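Local structure of SmhB (Serratia marcescens, 6ZZ5) at residues G189-T194 and M219-G224; G175-I180 and G214-M219. The protein is the B component of Smh, a tripartite alpha-pore-forming toxin, and probably takes part in forming its membrane pore. All coordinates share one frame; numbering follows the deposited sequence.

Both contacts use strand 216-221, and they share Met219. Contact 1 pairs that strand with strand 191-196. Contact 2 packs it against helix 156-184. The two centres lie about 14 Å apart. Along the chain the segments alternate: 175-180, 189-194, 214-219, then 219-224. The helix therefore leads into the first strand, and the second runs back along the first and roughly in the direction of the helix. The contacts meet through Met218, whose CE lies 3.7 Å from Ile192 CG2. The result is an antiparallel strand pair within a small mixed sheet, beside long helices in a mostly helical protein. This is consistent with the beta-tongue of related alpha-pore-forming toxins, which is thought to rearrange on membrane insertion.

Contact 1 of 2, residues G189-T194 and M219-G224; sequences GGAIVT and MTAGAG. With SO4 (sulfate ion), chain F.
The peptide groups of Ala191 and Val193 pair with those of Ala221 and Met219 across one antiparallel strand pair. One face of the sheet carries Ala191, Val193, Met219 and Ala221. The other carries Ile192 and Thr220. Four backbone hydrogen bonds join the strands. Ala191 and Ala221 exchange two, N to O in each direction. Val193 and Met219 do the same. The bond from Val193 N to Met219 O is 2.9 Å long and nearly straight at hydrogen (173°). The bond from Met219 N to Val193 O is 2.8 Å long.

Ile192 and Thr220 form the non-hydrogen-bonded pair between these two. Their side chains cross obliquely, with Ile192 CD1 4.1 Å from Thr220 CG2. On the opposite face, Val193 has CG1 anti to the backbone N (chi1 180°). Its CG2 lies beside that N and meets Ala221 CB at 3.8 Å. Ala191 CB is 4.3 Å from Ala221 CB.

Beyond the strands the segments stay close. Gly190 CA lies 3.3 Å from Ala221 O, and Ala223 CA makes a CH...O contact with Gly189 O. Gly224 N donates to sulfate O2 at 2.8 Å. Val226 N also binds this ion, which probably came from the crystallisation liquor.

The short segments 191-194 and 219-221 run at 135°, so the pair is antiparallel with a marked twist. Backbone bonding does most of the joining, with small apolar groups adding to it. The exposed loop end offers backbone N-H groups that can bind an anion.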
loop_
_atom_site.group_PDB
_atom_site.type_symbol
_atom_site.label_atom_id
_atom_site.label_comp_id
_atom_site.label_asym_id
_atom_site.label_seq_id
_atom_site.Cartn_x
_atom_site.Cartn_y
_atom_site.Cartn_z
ATOM N N GLY A 189 9.022 3.931 18.284
ATOM C CA GLY A 189 8.410 3.037 19.279
ATOM C C GLY A 189 6.943 2.746 18.997
ATOM O O GLY A 189 6.366 1.990 19.766
ATOM N N GLY A 190 6.349 3.360 17.966
ATOM C CA GLY A 190 4.943 3.191 17.632
ATOM C C GLY A 190 4.743 1.945 16.784
ATOM O O GLY A 190 5.701 1.256 16.404
ATOM N N ALA A 191 3.492 1.659 16.510
ATOM C CA ALA A 191 3.111 0.519 15.670
ATOM C C ALA A 191 1.876 0.894 14.858
ATOM O O ALA A 191 1.163 1.869 15.199
ATOM C CB ALA A 191 2.863 -0.703 16.534
ATOM N N ILE A 192 1.665 0.142 13.786
ATOM C CA ILE A 192 0.435 0.159 12.981
ATOM C C ILE A 192 -0.406 -1.040 13.442
ATOM O O ILE A 192 0.131 -2.125 13.540
ATOM C CB ILE A 192 0.802 0.152 11.500
ATOM C CG1 ILE A 192 1.652 1.387 11.173
ATOM C CG2 ILE A 192 -0.441 0.052 10.624
ATOM C CD1 ILE A 192 0.909 2.654 11.324
ATOM N N VAL A 193 -1.666 -0.817 13.767
ATOM C CA VAL A 193 -2.595 -1.878 14.243
ATOM C C VAL A 193 -3.642 -2.091 13.152
ATOM O O VAL A 193 -4.216 -1.037 12.674
ATOM C CB VAL A 193 -3.289 -1.446 15.542
ATOM C CG1 VAL A 193 -4.241 -2.532 16.011
ATOM C CG2 VAL A 193 -2.270 -1.119 16.620
ATOM N N THR A 194 -3.979 -3.340 12.862
ATOM C CA THR A 194 -4.863 -3.677 11.721
ATOM C C THR A 194 -5.906 -4.672 12.186
ATOM O O THR A 194 -5.708 -5.402 13.191
ATOM C CB THR A 194 -4.103 -4.194 10.482
ATOM O OG1 THR A 194 -3.506 -5.463 10.743
ATOM C CG2 THR A 194 -3.005 -3.264 10.065
ATOM N N MET A 219 -4.973 1.604 12.292
ATOM C CA MET A 219 -4.886 2.576 13.378
ATOM C C MET A 219 -3.441 2.623 13.821
ATOM O O MET A 219 -2.657 1.830 13.332
ATOM C CB MET A 219 -5.838 2.131 14.495
ATOM C CG MET A 219 -7.270 2.295 14.063
ATOM S SD MET A 219 -8.348 1.207 14.926
ATOM C CE MET A 219 -7.790 -0.376 14.273
ATOM N N THR A 220 -3.104 3.559 14.688
ATOM C CA THR A 220 -1.751 3.725 15.262
ATOM C C THR A 220 -1.784 3.335 16.744
ATOM O O THR A 220 -2.840 3.418 17.405
ATOM C CB THR A 220 -1.249 5.166 15.076
ATOM O OG1 THR A 220 -2.205 6.035 15.674
ATOM C CG2 THR A 220 -1.030 5.497 13.623
ATOM N N ALA A 221 -0.657 2.843 17.239
ATOM C CA ALA A 221 -0.429 2.594 18.666
ATOM C C ALA A 221 0.786 3.459 18.984
ATOM O O ALA A 221 1.733 3.444 18.144
ATOM C CB ALA A 221 -0.178 1.110 18.914
ATOM N N GLY A 222 0.751 4.237 20.058
ATOM C CA GLY A 222 2.012 4.889 20.483
ATOM C C GLY A 222 2.952 3.887 21.178
ATOM O O GLY A 222 2.554 2.716 21.415
ATOM N N ALA A 223 4.159 4.331 21.528
ATOM C CA ALA A 223 5.140 3.583 22.360
ATOM C C ALA A 223 4.429 2.863 23.503
ATOM O O ALA A 223 4.701 1.677 23.735
ATOM C CB ALA A 223 6.171 4.540 22.895
ATOM N N GLY A 224 3.515 3.546 24.202
ATOM C CA GLY A 224 2.745 3.007 25.342
ATOM C C GLY A 224 1.599 2.083 24.968
ATOM O O GLY A 224 0.909 1.660 25.907
HETATM S S SO4 F . 1.021 6.104 23.897
HETATM O O1 SO4 F . 0.564 4.792 23.519
HETATM O O2 SO4 F . 2.470 6.163 23.855
HETATM O O3 SO4 F . 0.557 6.375 25.239
HETATM O O4 SO4 F . 0.478 7.078 22.964
#

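Contact 2 of 2, residues G175-I180 and G214-M219; sequences GAIAGI and GGIAMM
Ile177 and Ile180 of the helix touch Ile216, Met218 and Met219 of the strand, and no hydrogen bond crosses between them. Ile177 divides its two branches. Its CG2 lies 3.5 Å from Met218 SD and 3.8 Å from Met218 CG. Its CD1 lies 3.8 Å from both Ile216 CG1 and Ile216 O. The Ile177 side chain crosses those of Ile216 and Met218 at about a right angle. An extended second torsion (chi2 179°) carries CD1 on to Ile216, while CG2 stays with Met218.

Ile180 packs on the strand backbone. Its CG2 is 3.5 Å from Met218 O, and its CD1 is 3.6 Å from the same oxygen. CG2 also meets Met219 CA at 3.8 Å. Met218 O is thus buried under methyl groups and has no hydrogen-bonding partner in the model. Such a carbonyl probably pays some desolvation cost. The last torsion of Met218 (chi3 70°) places CE alone and turns it toward Ile192 and Thr194.

The axes of segments 175-180 and 216-219 approach to 8.0 Å, and their directions differ by 29°. Helix 4-30 adds His21 beside Ile177 and Thr24 beside Ile216 and Met218. Leu233 of helix 230-245 reaches both isoleucines of the helix and Ala217, and Leu356 of helix 349-359 packs on Met219. Strand 191-196 flanks the segment, with Ala195 hydrogen-bonded to Ala217 through the backbone and Ile196 beside Ile216.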
loop_
_atom_site.group_PDB
_atom_site.type_symbol
_atom_site.label_atom_id
_atom_site.label_comp_id
_atom_site.label_asym_id
_atom_site.label_seq_id
_atom_site.Cartn_x
_atom_site.Cartn_y
_atom_site.Cartn_z
ATOM N N GLY A 175 -8.709 7.244 1.710
ATOM C CA GLY A 175 -8.123 8.515 2.187
ATOM C C GLY A 175 -7.858 8.567 3.673
ATOM O O GLY A 175 -6.752 9.002 4.067
ATOM N N ALA A 176 -8.831 8.166 4.501
ATOM C CA ALA A 176 -8.705 8.182 5.956
ATOM C C ALA A 176 -7.567 7.237 6.331
ATOM O O ALA A 176 -6.668 7.627 7.128
ATOM C CB ALA A 176 -10.005 7.811 6.609
ATOM N N ILE A 177 -7.584 6.030 5.805
ATOM C CA ILE A 177 -6.540 5.027 6.139
ATOM C C ILE A 177 -5.169 5.530 5.681
ATOM O O ILE A 177 -4.217 5.431 6.489
ATOM C CB ILE A 177 -6.895 3.668 5.536
ATOM C CG1 ILE A 177 -8.155 3.127 6.228
ATOM C CG2 ILE A 177 -5.687 2.722 5.609
ATOM C CD1 ILE A 177 -8.616 1.813 5.702
ATOM N N ALA A 178 -5.059 6.057 4.459
ATOM C CA ALA A 178 -3.771 6.551 3.897
ATOM C C ALA A 178 -3.181 7.574 4.878
ATOM O O ALA A 178 -2.008 7.394 5.228
ATOM C CB ALA A 178 -3.957 7.113 2.509
ATOM N N GLY A 179 -3.989 8.521 5.372
ATOM C CA GLY A 179 -3.586 9.603 6.284
ATOM C C GLY A 179 -3.211 9.040 7.653
ATOM O O GLY A 179 -2.247 9.512 8.251
ATOM N N ILE A 180 -3.919 8.042 8.158
ATOM C CA ILE A 180 -3.577 7.405 9.467
ATOM C C ILE A 180 -2.196 6.764 9.336
ATOM O O ILE A 180 -1.378 6.952 10.247
ATOM C CB ILE A 180 -4.659 6.423 9.939
ATOM C CG1 ILE A 180 -5.962 7.171 10.241
ATOM C CG2 ILE A 180 -4.200 5.648 11.166
ATOM C CD1 ILE A 180 -7.199 6.273 10.369
ATOM N N GLY A 214 -11.927 -5.926 1.392
ATOM C CA GLY A 214 -11.799 -4.468 1.581
ATOM C C GLY A 214 -12.391 -3.994 2.900
ATOM O O GLY A 214 -12.475 -2.785 3.102
ATOM N N GLY A 215 -12.677 -4.902 3.830
ATOM C CA GLY A 215 -13.177 -4.521 5.167
ATOM C C GLY A 215 -12.031 -4.410 6.130
ATOM O O GLY A 215 -11.778 -5.392 6.833
ATOM N N ILE A 216 -11.312 -3.293 6.078
ATOM C CA ILE A 216 -10.049 -3.098 6.832
ATOM C C ILE A 216 -10.124 -1.868 7.714
ATOM O O ILE A 216 -10.723 -0.848 7.333
ATOM C CB ILE A 216 -8.821 -3.037 5.906
ATOM C CG1 ILE A 216 -8.853 -1.867 4.925
ATOM C CG2 ILE A 216 -8.681 -4.368 5.193
ATOM C CD1 ILE A 216 -7.546 -1.614 4.262
ATOM N N ALA A 217 -9.448 -1.980 8.834
ATOM C CA ALA A 217 -9.129 -0.845 9.719
ATOM C C ALA A 217 -7.612 -0.833 9.926
ATOM O O ALA A 217 -6.979 -1.920 10.110
ATOM C CB ALA A 217 -9.863 -0.960 11.014
ATOM N N MET A 218 -7.062 0.365 9.842
ATOM C CA MET A 218 -5.672 0.606 10.243
ATOM C C MET A 218 -5.676 1.797 11.210
ATOM O O MET A 218 -6.274 2.868 10.944
ATOM C CB MET A 218 -4.798 0.855 9.015
ATOM C CG MET A 218 -4.945 -0.231 7.916
ATOM S SD MET A 218 -3.746 -0.073 6.607
ATOM C CE MET A 218 -2.212 -0.517 7.397
ATOM N N MET A 219 -4.973 1.604 12.292
ATOM C CA MET A 219 -4.886 2.576 13.378
ATOM C C MET A 219 -3.441 2.623 13.821
ATOM O O MET A 219 -2.657 1.830 13.332
ATOM C CB MET A 219 -5.838 2.131 14.495
ATOM C CG MET A 219 -7.270 2.295 14.063
ATOM S SD MET A 219 -8.348 1.207 14.926
ATOM C CE MET A 219 -7.790 -0.376 14.273
#